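Local coordinates for protein chitinase (Paenibacillus sp. FPU-7, PDB 5GZT) that probably cuts chitin and chitodextrins at internal beta-1,4 linkages between N-acetylglucosamine units, as a glycoside hydrolase with two family 18 domains, at residues H303-F308 with E452-A457; S391-M396 with K434-K439. All coordinates share one frame; numbering follows the deposited sequence.

Both contacts belong to the first of two family 18 TIM barrels, with centres about 13 Å apart. Contact 1 joins two strands across the barrel interior. Contact 2 joins two helices of the outer layer. Helix 425-447 is followed in the chain by strand 452-457 and packs on its outer side. Here L453 CD1 packs on L436 CB at 4.1 Å, and L453 N lies 3.7 Å from R437 NH2. Strand 403-407 connects the two layers. It carries D405 and D407, probably part of the family's DxxDxDxE catalytic motif. The sodium ion bound at E44, T50, F52 and S72 belongs to a separate N-terminal region.

Contact 1 (H303-F308 with E452-A457); sequences HLYYAF and ELAIAA
H303 and E452 are joined by a hydrogen bond from NE2 to OE2, 2.9 Å long and nearly straight at 171°. The carboxylate sits at the edge of the imidazole, and OE2 lies almost in the ring plane. The ring approaches OE2 on its syn side, tilted out of the carboxylate plane. The ring and carboxylate planes are 25° apart. OE1 is also near the ring, 3.2 Å from H303 CD2. OE1 is hydrogen-bonded to Y478 OH. H303 ND1 has a hydrogen-bond partner as well, so bonds at both nitrogens fix the ring's rotation.

Strands 303-312 and 452-457 are not neighbours in the TIM-barrel wall. The CA atoms of H303 and E452 are 10.7 Å apart, so long side chains must span the interior. H303 and E452 stand at the N-terminal ends of their segments, and the bond lies at that end of the barrel core. Replacing E452 by an alanine would probably leave H303 NE2 and Y478 OH without their carboxylate partner in a buried place.

The second meeting is a van der Waals contact. Y305 reaches across with its hydroxyl, and OH touches A454 CB at 3.5 Å. With CG anti to the carbonyl carbon (chi1 -80°), the ring extends toward strand 452-457. Y305 OH is hydrogen-bonded to Y478 OH, so that one hydroxyl meets both Y305 and E452. Y282 meets the Y305 ring edge-to-face. Both Y305 and A454 also touch D405.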
ATOM      1  N   HIS B 303      -0.335   3.325  -2.378  1.00 27.45           N
ATOM      2  CA  HIS B 303      -0.283   4.548  -1.580  1.00 27.81           C
ATOM      3  C   HIS B 303       1.154   4.856  -1.210  1.00 31.50           C
ATOM      4  O   HIS B 303       1.902   3.959  -0.867  1.00 30.02           O
ATOM      5  CB  HIS B 303      -1.016   4.403  -0.280  1.00 25.50           C
ATOM      6  CG  HIS B 303      -2.502   4.302  -0.395  1.00 33.39           C
ATOM      7  ND1 HIS B 303      -3.141   3.315  -1.119  1.00 33.22           N
ATOM      8  CD2 HIS B 303      -3.485   5.012   0.215  1.00 36.17           C
ATOM      9  CE1 HIS B 303      -4.445   3.439  -0.967  1.00 31.19           C
ATOM     10  NE2 HIS B 303      -4.681   4.487  -0.206  1.00 33.08           N
ATOM     11  N   LEU B 304       1.506   6.130  -1.209  1.00 31.73           N
ATOM     12  CA  LEU B 304       2.832   6.614  -0.852  1.00 29.31           C
ATOM     13  C   LEU B 304       2.599   7.619   0.272  1.00 30.27           C
ATOM     14  O   LEU B 304       1.799   8.544   0.116  1.00 33.19           O
ATOM     15  CB  LEU B 304       3.468   7.128  -2.114  1.00 31.41           C
ATOM     16  CG  LEU B 304       4.621   8.127  -2.336  1.00 35.27           C
ATOM     17  CD1 LEU B 304       5.349   8.475  -1.066  1.00 39.81           C
ATOM     18  CD2 LEU B 304       5.500   7.702  -3.505  1.00 31.16           C
ATOM     19  N   TYR B 305       3.165   7.353   1.440  1.00 25.54           N
ATOM     20  CA  TYR B 305       3.070   8.256   2.611  1.00 26.67           C
ATOM     21  C   TYR B 305       4.387   9.039   2.719  1.00 31.34           C
ATOM     22  O   TYR B 305       5.508   8.429   2.900  1.00 26.55           O
ATOM     23  CB  TYR B 305       2.873   7.510   3.952  1.00 24.37           C
ATOM     24  CG  TYR B 305       1.497   7.043   4.263  1.00 25.32           C
ATOM     25  CD1 TYR B 305       0.546   6.882   3.259  1.00 26.20           C
ATOM     26  CD2 TYR B 305       1.113   6.778   5.579  1.00 27.38           C
ATOM     27  CE1 TYR B 305      -0.733   6.492   3.571  1.00 28.50           C
ATOM     28  CE2 TYR B 305      -0.168   6.381   5.881  1.00 26.32           C
ATOM     29  CZ  TYR B 305      -1.087   6.269   4.876  1.00 25.66           C
ATOM     30  OH  TYR B 305      -2.390   5.830   5.090  1.00 28.93           O
ATOM     31  N   TYR B 306       4.292  10.384   2.641  1.00 31.48           N
ATOM     32  CA  TYR B 306       5.475  11.238   2.806  1.00 29.57           C
ATOM     33  C   TYR B 306       5.699  11.389   4.278  1.00 28.15           C
ATOM     34  O   TYR B 306       4.853  11.917   5.009  1.00 26.52           O
ATOM     35  CB  TYR B 306       5.324  12.597   2.124  1.00 34.40           C
ATOM     36  CG  TYR B 306       6.606  13.428   2.080  1.00 30.41           C
ATOM     37  CD1 TYR B 306       7.641  13.066   1.256  1.00 31.97           C
ATOM     38  CD2 TYR B 306       6.761  14.548   2.865  1.00 33.46           C
ATOM     39  CE1 TYR B 306       8.812  13.810   1.201  1.00 34.72           C
ATOM     40  CE2 TYR B 306       7.913  15.325   2.801  1.00 35.24           C
ATOM     41  CZ  TYR B 306       8.943  14.941   1.981  1.00 32.39           C
ATOM     42  OH  TYR B 306      10.078  15.702   1.894  1.00 34.11           O
ATOM     43  N   ALA B 307       6.833  10.830   4.745  1.00 27.10           N
ATOM     44  CA  ALA B 307       7.130  10.754   6.130  1.00 25.56           C
ATOM     45  C   ALA B 307       8.275  11.742   6.460  1.00 30.65           C
ATOM     46  O   ALA B 307       9.473  11.412   6.294  1.00 23.08           O
ATOM     47  CB  ALA B 307       7.550   9.362   6.456  1.00 29.90           C
ATOM     48  N   PHE B 308       7.991  12.917   6.981  1.00 27.23           N
ATOM     49  CA  PHE B 308       6.784  13.320   7.671  1.00 31.73           C
ATOM     50  C   PHE B 308       6.632  14.855   7.583  1.00 33.47           C
ATOM     51  O   PHE B 308       7.644  15.655   7.444  1.00 27.54           O
ATOM     52  CB  PHE B 308       6.922  13.040   9.157  1.00 29.74           C
ATOM     53  CG  PHE B 308       6.996  11.565   9.516  1.00 31.49           C
ATOM     54  CD1 PHE B 308       5.832  10.785   9.543  1.00 30.10           C
ATOM     55  CD2 PHE B 308       8.182  10.995   9.929  1.00 29.98           C
ATOM     56  CE1 PHE B 308       5.870   9.469   9.913  1.00 29.34           C
ATOM     57  CE2 PHE B 308       8.260   9.661  10.286  1.00 30.62           C
ATOM     58  CZ  PHE B 308       7.113   8.889  10.277  1.00 30.44           C
ATOM     59  N   GLU B 452      -8.802  10.619   1.956  1.00 34.24           N
ATOM     60  CA  GLU B 452      -8.592   9.596   2.982  1.00 34.16           C
ATOM     61  C   GLU B 452      -8.137  10.203   4.296  1.00 31.13           C
ATOM     62  O   GLU B 452      -7.433  11.186   4.321  1.00 36.16           O
ATOM     63  CB  GLU B 452      -7.537   8.575   2.519  1.00 33.57           C
ATOM     64  CG  GLU B 452      -7.936   7.621   1.416  1.00 32.02           C
ATOM     65  CD  GLU B 452      -6.959   6.406   1.284  1.00 34.87           C
ATOM     66  OE1 GLU B 452      -5.801   6.533   1.734  1.00 34.09           O
ATOM     67  OE2 GLU B 452      -7.330   5.329   0.718  1.00 33.24           O
ATOM     68  N   LEU B 453      -8.550   9.611   5.391  1.00 30.06           N
ATOM     69  CA  LEU B 453      -8.003   9.914   6.691  1.00 30.80           C
ATOM     70  C   LEU B 453      -7.598   8.599   7.352  1.00 31.75           C
ATOM     71  O   LEU B 453      -8.389   7.636   7.400  1.00 36.75           O
ATOM     72  CB  LEU B 453      -9.014  10.596   7.579  1.00 30.19           C
ATOM     73  CG  LEU B 453      -8.484  11.029   8.925  1.00 32.09           C
ATOM     74  CD1 LEU B 453      -7.453  12.157   8.811  1.00 37.08           C
ATOM     75  CD2 LEU B 453      -9.627  11.461   9.795  1.00 36.55           C
ATOM     76  N   ALA B 454      -6.372   8.551   7.879  1.00 34.90           N
ATOM     77  CA  ALA B 454      -5.792   7.303   8.412  1.00 30.62           C
ATOM     78  C   ALA B 454      -4.866   7.627   9.529  1.00 32.04           C
ATOM     79  O   ALA B 454      -4.468   8.787   9.694  1.00 29.31           O
ATOM     80  CB  ALA B 454      -5.080   6.506   7.293  1.00 31.60           C
ATOM     81  N   ILE B 455      -4.573   6.636  10.354  1.00 28.71           N
ATOM     82  CA  ILE B 455      -3.550   6.759  11.346  1.00 30.26           C
ATOM     83  C   ILE B 455      -2.571   5.593  11.287  1.00 32.33           C
ATOM     84  O   ILE B 455      -2.906   4.527  10.743  1.00 31.40           O
ATOM     85  CB  ILE B 455      -4.113   6.834  12.781  1.00 30.79           C
ATOM     86  CG1 ILE B 455      -4.765   5.518  13.231  1.00 30.61           C
ATOM     87  CG2 ILE B 455      -5.069   8.025  12.859  1.00 32.50           C
ATOM     88  CD1 ILE B 455      -5.140   5.504  14.699  1.00 29.31           C
ATOM     89  N   ALA B 456      -1.394   5.811  11.867  1.00 28.63           N
ATOM     90  CA  ALA B 456      -0.511   4.721  12.335  1.00 28.80           C
ATOM     91  C   ALA B 456      -0.688   4.507  13.812  1.00 25.61           C
ATOM     92  O   ALA B 456      -0.669   5.455  14.606  1.00 28.44           O
ATOM     93  CB  ALA B 456       0.962   4.994  12.011  1.00 26.50           C
ATOM     94  N   ALA B 457      -0.834   3.240  14.199  1.00 26.57           N
ATOM     95  CA  ALA B 457      -1.131   2.860  15.570  1.00 28.02           C
ATOM     96  C   ALA B 457      -0.105   1.892  16.170  1.00 31.31           C
ATOM     97  O   ALA B 457       0.432   1.043  15.465  1.00 28.11           O
ATOM     98  CB  ALA B 457      -2.476   2.188  15.569  1.00 30.85           C
TER

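Contact 2 (S391-M396 with K434-K439); sequences SALDFM and KLLREK
In the outer helical layer of the TIM barrel, A392 and L393 of helix 382-398 meet L436 and K439 of helix 425-447. The contact is almost wholly apolar. L436 CD2 is shared between two partners: it lies 4.1 Å from A392 CB and 4.1 Å from L393 CD1. The leucine's CG is anti to its carbonyl carbon (chi1 -75°). From there the CD2 branch reaches across to the other helix, although the CB bond does not aim at it. L393 and L436 run past each other in opposite directions, with L393 CD1 against L436 CD2.

The two segment axes come no closer than 10.9 Å and cross at -48°. At that spacing the gap is bridged by branched side chains, and the small A392 meets only the end of a leucine. These are the main helices of two successive beta-alpha units. Helix 382-398 lies in the beta-alpha-beta crossover from strand 362-368 to strand 403-407, as the TIM-barrel family has it. Helix 425-447 comes after strand 403-407. That strand lies beneath both helices. A392 and L393 rest on I404, while L436 rests on L406.

L393 makes the other half of the contact with K439. Its CD2 methyl lies 3.6 Å from K439 O and 4.0 Å from K439 CB. Its CD1 methyl lies 4.1 Å from the same K439 CB, so both branches of the leucine meet the lysine. Only the root of the lysine and its backbone take part. The rest of the chain leads away, bends at chi4 (-86°) and puts NZ in a salt bridge with E386, one of the earlier residues of helix 382-398. The lysine therefore also ties the two helices by charge, beside the apolar patch.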
ATOM      1  N   SER B 391      -4.608  23.879   9.235  1.00 38.85           N
ATOM      2  CA  SER B 391      -3.210  23.709   8.774  1.00 45.48           C
ATOM      3  C   SER B 391      -2.944  22.410   7.974  1.00 41.80           C
ATOM      4  O   SER B 391      -2.302  22.408   6.864  1.00 40.11           O
ATOM      5  CB  SER B 391      -2.248  23.776   9.950  1.00 48.83           C
ATOM      6  OG  SER B 391      -0.983  24.031   9.383  1.00 59.08           O
ATOM      7  N   ALA B 392      -3.492  21.316   8.493  1.00 46.88           N
ATOM      8  CA  ALA B 392      -3.317  20.002   7.811  1.00 39.33           C
ATOM      9  C   ALA B 392      -3.904  20.011   6.471  1.00 40.26           C
ATOM     10  O   ALA B 392      -3.258  19.570   5.481  1.00 42.70           O
ATOM     11  CB  ALA B 392      -3.897  18.898   8.625  1.00 39.82           C
ATOM     12  N   LEU B 393      -5.122  20.576   6.374  1.00 42.10           N
ATOM     13  CA  LEU B 393      -5.748  20.687   5.059  1.00 38.98           C
ATOM     14  C   LEU B 393      -4.962  21.585   4.111  1.00 37.47           C
ATOM     15  O   LEU B 393      -4.803  21.295   2.899  1.00 35.68           O
ATOM     16  CB  LEU B 393      -7.259  21.054   5.145  1.00 47.83           C
ATOM     17  CG  LEU B 393      -8.200  19.822   5.244  1.00 44.66           C
ATOM     18  CD1 LEU B 393      -8.231  19.235   6.666  1.00 44.81           C
ATOM     19  CD2 LEU B 393      -9.609  20.137   4.741  1.00 48.66           C
ATOM     20  N   ASP B 394      -4.407  22.668   4.634  1.00 43.02           N
ATOM     21  CA  ASP B 394      -3.523  23.535   3.791  1.00 43.22           C
ATOM     22  C   ASP B 394      -2.348  22.775   3.171  1.00 41.15           C
ATOM     23  O   ASP B 394      -2.039  22.944   1.938  1.00 39.13           O
ATOM     24  CB  ASP B 394      -2.977  24.726   4.609  1.00 46.71           C
ATOM     25  CG  ASP B 394      -4.078  25.760   4.958  1.00 51.11           C
ATOM     26  OD1 ASP B 394      -5.008  25.901   4.139  1.00 43.84           O
ATOM     27  OD2 ASP B 394      -4.046  26.357   6.063  1.00 55.17           O
ATOM     28  N   PHE B 395      -1.701  21.964   4.035  1.00 39.37           N
ATOM     29  CA  PHE B 395      -0.558  21.140   3.582  1.00 34.30           C
ATOM     30  C   PHE B 395      -0.987  20.245   2.460  1.00 31.03           C
ATOM     31  O   PHE B 395      -0.377  20.294   1.324  1.00 36.16           O
ATOM     32  CB  PHE B 395       0.015  20.341   4.740  1.00 41.70           C
ATOM     33  CG  PHE B 395       1.410  19.839   4.484  1.00 41.12           C
ATOM     34  CD1 PHE B 395       1.628  18.764   3.614  1.00 39.00           C
ATOM     35  CD2 PHE B 395       2.503  20.450   5.092  1.00 39.21           C
ATOM     36  CE1 PHE B 395       2.921  18.312   3.362  1.00 36.64           C
ATOM     37  CE2 PHE B 395       3.779  19.962   4.871  1.00 37.03           C
ATOM     38  CZ  PHE B 395       3.984  18.926   3.976  1.00 35.09           C
ATOM     39  N   MET B 396      -2.087  19.501   2.730  1.00 34.35           N
ATOM     40  CA  MET B 396      -2.663  18.549   1.770  1.00 34.75           C
ATOM     41  C   MET B 396      -2.937  19.209   0.442  1.00 38.12           C
ATOM     42  O   MET B 396      -2.525  18.716  -0.649  1.00 39.13           O
ATOM     43  CB  MET B 396      -3.936  17.901   2.343  1.00 34.34           C
ATOM     44  CG  MET B 396      -4.492  16.734   1.536  1.00 37.04           C
ATOM     45  SD  MET B 396      -6.130  16.160   2.039  1.00 44.08           S
ATOM     46  CE  MET B 396      -7.047  17.245   0.951  1.00 47.59           C
ATOM     47  N   LYS B 434     -12.257  13.374  14.429  1.00 37.46           N
ATOM     48  CA  LYS B 434     -13.620  13.837  14.035  1.00 39.86           C
ATOM     49  C   LYS B 434     -13.580  15.115  13.197  1.00 36.44           C
ATOM     50  O   LYS B 434     -14.104  15.207  12.042  1.00 36.18           O
ATOM     51  CB  LYS B 434     -14.394  14.065  15.324  1.00 45.97           C
ATOM     52  CG  LYS B 434     -15.843  14.484  15.143  1.00 52.12           C
ATOM     53  CD  LYS B 434     -16.513  14.486  16.516  1.00 59.18           C
ATOM     54  CE  LYS B 434     -18.011  14.746  16.425  1.00 63.03           C
ATOM     55  NZ  LYS B 434     -18.269  16.053  15.780  1.00 61.97           N
ATOM     56  N   LEU B 435     -12.898  16.112  13.760  1.00 38.74           N
ATOM     57  CA  LEU B 435     -12.776  17.377  13.083  1.00 37.21           C
ATOM     58  C   LEU B 435     -12.231  17.239  11.686  1.00 44.56           C
ATOM     59  O   LEU B 435     -12.795  17.771  10.726  1.00 46.36           O
ATOM     60  CB  LEU B 435     -11.938  18.342  13.901  1.00 42.89           C
ATOM     61  CG  LEU B 435     -11.809  19.775  13.357  1.00 44.22           C
ATOM     62  CD1 LEU B 435     -13.162  20.439  13.035  1.00 48.97           C
ATOM     63  CD2 LEU B 435     -11.029  20.573  14.389  1.00 47.71           C
ATOM     64  N   LEU B 436     -11.151  16.476  11.540  1.00 43.67           N
ATOM     65  CA  LEU B 436     -10.456  16.396  10.245  1.00 39.43           C
ATOM     66  C   LEU B 436     -11.336  15.742   9.224  1.00 32.05           C
ATOM     67  O   LEU B 436     -11.341  16.076   7.993  1.00 33.61           O
ATOM     68  CB  LEU B 436      -9.146  15.554  10.407  1.00 43.61           C
ATOM     69  CG  LEU B 436      -7.981  16.245  11.109  1.00 40.77           C
ATOM     70  CD1 LEU B 436      -7.041  15.205  11.697  1.00 45.64           C
ATOM     71  CD2 LEU B 436      -7.288  17.146  10.120  1.00 35.00           C
ATOM     72  N   ARG B 437     -11.994  14.699   9.702  1.00 35.75           N
ATOM     73  CA  ARG B 437     -12.956  14.010   8.823  1.00 40.16           C
ATOM     74  C   ARG B 437     -14.054  15.051   8.367  1.00 38.18           C
ATOM     75  O   ARG B 437     -14.364  15.190   7.161  1.00 37.75           O
ATOM     76  CB  ARG B 437     -13.596  12.846   9.579  1.00 42.69           C
ATOM     77  CG  ARG B 437     -14.220  11.729   8.753  1.00 41.12           C
ATOM     78  CD  ARG B 437     -14.296  11.962   7.271  1.00 43.75           C
ATOM     79  NE  ARG B 437     -13.337  11.224   6.518  1.00 45.53           N
ATOM     80  CZ  ARG B 437     -12.878  11.525   5.301  1.00 47.63           C
ATOM     81  NH1 ARG B 437     -13.185  12.630   4.647  1.00 49.60           N
ATOM     82  NH2 ARG B 437     -12.000  10.695   4.752  1.00 58.99           N
ATOM     83  N   GLU B 438     -14.589  15.795   9.334  1.00 45.28           N
ATOM     84  CA  GLU B 438     -15.596  16.873   9.004  1.00 45.65           C
ATOM     85  C   GLU B 438     -15.053  17.809   7.933  1.00 49.66           C
ATOM     86  O   GLU B 438     -15.660  17.950   6.823  1.00 49.23           O
ATOM     87  CB  GLU B 438     -15.974  17.623  10.256  1.00 45.30           C
ATOM     88  CG  GLU B 438     -16.825  16.737  11.136  1.00 49.92           C
ATOM     89  CD  GLU B 438     -17.003  17.233  12.558  1.00 55.05           C
ATOM     90  OE1 GLU B 438     -16.397  18.244  12.972  1.00 54.42           O
ATOM     91  OE2 GLU B 438     -17.755  16.549  13.278  1.00 57.04           O
ATOM     92  N   LYS B 439     -13.862  18.363   8.189  1.00 44.18           N
ATOM     93  CA  LYS B 439     -13.324  19.337   7.265  1.00 40.41           C
ATOM     94  C   LYS B 439     -13.052  18.766   5.884  1.00 43.36           C
ATOM     95  O   LYS B 439     -13.142  19.491   4.850  1.00 41.14           O
ATOM     96  CB  LYS B 439     -12.074  19.966   7.843  1.00 47.86           C
ATOM     97  CG  LYS B 439     -12.301  20.665   9.182  1.00 47.41           C
ATOM     98  CD  LYS B 439     -11.254  21.734   9.366  1.00 54.69           C
ATOM     99  CE  LYS B 439     -11.448  22.492  10.665  1.00 60.60           C
ATOM    100  NZ  LYS B 439     -12.405  23.618  10.481  1.00 64.49           N
TER